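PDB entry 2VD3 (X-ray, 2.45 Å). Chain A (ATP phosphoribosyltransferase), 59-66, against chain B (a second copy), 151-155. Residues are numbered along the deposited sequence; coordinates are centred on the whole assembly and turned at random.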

# COMPACT_ATOMS: atom_id res chain seq x y z
N GLU A 59 13.29 -24.15 10.00
CA GLU A 59 13.08 -25.37 9.21
C GLU A 59 13.90 -25.45 7.90
O GLU A 59 14.49 -26.49 7.62
CB GLU A 59 11.59 -25.59 8.93
CG GLU A 59 10.81 -26.06 10.17
CD GLU A 59 11.32 -27.37 10.74
OE1 GLU A 59 10.83 -28.44 10.31
OE2 GLU A 59 12.20 -27.35 11.62
N PHE A 60 13.93 -24.36 7.12
CA PHE A 60 14.73 -24.33 5.90
C PHE A 60 16.19 -24.67 6.19
O PHE A 60 16.85 -25.37 5.39
CB PHE A 60 14.66 -22.97 5.18
CG PHE A 60 13.31 -22.65 4.59
CD1 PHE A 60 12.34 -23.63 4.40
CD2 PHE A 60 13.01 -21.33 4.20
CE1 PHE A 60 11.09 -23.31 3.84
CE2 PHE A 60 11.78 -21.01 3.64
CZ PHE A 60 10.82 -21.99 3.46
N VAL A 61 16.69 -24.17 7.31
CA VAL A 61 18.06 -24.43 7.73
C VAL A 61 18.21 -25.83 8.31
O VAL A 61 19.20 -26.50 8.05
CB VAL A 61 18.57 -23.34 8.71
CG1 VAL A 61 19.97 -23.66 9.23
CG2 VAL A 61 18.55 -21.95 8.04
N ALA A 62 17.22 -26.29 9.07
CA ALA A 62 17.27 -27.64 9.65
C ALA A 62 17.31 -28.71 8.56
O ALA A 62 18.02 -29.70 8.68
CB ALA A 62 16.09 -27.88 10.59
N ASP A 63 16.56 -28.46 7.48
CA ASP A 63 16.37 -29.43 6.41
C ASP A 63 17.45 -29.37 5.34
O ASP A 63 17.70 -30.35 4.66
CB ASP A 63 14.99 -29.27 5.79
CG ASP A 63 13.88 -29.79 6.69
OD1 ASP A 63 14.09 -30.85 7.37
OD2 ASP A 63 12.80 -29.16 6.73
N GLY A 64 18.08 -28.22 5.20
CA GLY A 64 19.18 -28.06 4.27
C GLY A 64 18.78 -27.33 3.00
O GLY A 64 19.55 -27.30 2.04
N ALA A 65 17.59 -26.75 2.99
CA ALA A 65 17.17 -25.87 1.89
C ALA A 65 18.02 -24.60 1.90
O ALA A 65 18.22 -23.97 0.85
CB ALA A 65 15.71 -25.53 2.01
N ALA A 66 18.49 -24.22 3.08
CA ALA A 66 19.47 -23.15 3.28
C ALA A 66 20.59 -23.68 4.18
O ALA A 66 20.33 -24.39 5.16
CB ALA A 66 18.82 -21.93 3.93
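Chain B 151-155: FIGVA

The contact is a small apolar one, in which the ends of two helices from two copies of the same protein, with the loops that follow them, pack through Phe60(A), Ala65(A), Ile152(B) and Val154(B), with no hydrogen bond between the stretches. Chain B supplies the last two residues of a helix, Phe151(B) and Ile152(B), and then a loop. Gly153(B) makes the break, leaving helical conformation at phi 87° and psi 42°, where a CB would be jammed against the carbonyl oxygen of Ile152(B); glycine suits such a turn. Val154(B) returns to negative phi (-98°), and Ala155(B) is extended.

Chain A ends its helix in a similar way. Gly64(A) takes a positive phi of 103°, where a CB would jam against Asp63(A) O, so glycine fits here too. The carbonyl O of Phe60(A) accepts hydrogen bonds from Gly64(A) N and Ala66(A) N, both at 3.1 Å, and a weak one from Ala65(A) N at 2.9 Å. The two turns meet with Ala65(A) and Gly153(B) in register, their CA atoms 5.5 Å apart; the chains run obliquely against each other.

Val154(B) has the most area covered. Val154(B) CG2 lies 3.4 Å from Phe60(A) CD1 and 3.5 Å from Ala65(A) CB, so one methyl touches both ring and alanine. Ile152(B), with chi1 at 60° (p) and chi2 at 175° (t), places CD1 over one face of the Phe60(A) ring, 4.0 Å from CE1. The CA-to-CB bond of Phe60(A) points sideways, but the flat ring is long enough to reach both aliphatic side chains. The CA-to-CB bond of Ala65(A) points toward chain B, and its short side chain permits a close backbone approach: Ala65(A) CB is 3.7 Å from Ile152(B) O. Asp63(A) OD2 stays 4.2 Å from Val154(B) O, not bonded.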

# COMPACT_ATOMS: atom_id res chain seq x y z
N PHE B 151 10.91 -27.49 -5.12
CA PHE B 151 11.94 -26.76 -5.88
C PHE B 151 13.15 -26.38 -5.03
O PHE B 151 14.28 -26.44 -5.50
CB PHE B 151 11.32 -25.52 -6.53
CG PHE B 151 12.29 -24.66 -7.32
CD1 PHE B 151 13.08 -25.21 -8.34
CD2 PHE B 151 12.38 -23.29 -7.07
CE1 PHE B 151 13.97 -24.42 -9.06
CE2 PHE B 151 13.27 -22.48 -7.80
CZ PHE B 151 14.06 -23.05 -8.80
N ILE B 152 12.91 -25.99 -3.77
CA ILE B 152 14.00 -25.63 -2.85
C ILE B 152 14.50 -26.82 -2.03
O ILE B 152 15.57 -26.77 -1.44
CB ILE B 152 13.61 -24.42 -1.93
CG1 ILE B 152 12.39 -24.76 -1.07
CG2 ILE B 152 13.36 -23.16 -2.76
CD1 ILE B 152 12.01 -23.71 -0.06
N GLY B 153 13.72 -27.90 -2.01
CA GLY B 153 14.13 -29.15 -1.36
C GLY B 153 13.80 -29.21 0.12
O GLY B 153 14.60 -29.66 0.93
N VAL B 154 12.60 -28.74 0.45
CA VAL B 154 12.11 -28.71 1.82
C VAL B 154 11.23 -29.93 2.03
O VAL B 154 11.15 -30.47 3.14
CB VAL B 154 11.31 -27.41 2.07
CG1 VAL B 154 10.41 -27.51 3.31
CG2 VAL B 154 12.26 -26.26 2.21
N ALA B 155 10.58 -30.37 0.96
CA ALA B 155 9.67 -31.51 1.03
C ALA B 155 9.62 -32.26 -0.29
O ALA B 155 10.04 -31.74 -1.32
CB ALA B 155 8.27 -31.03 1.43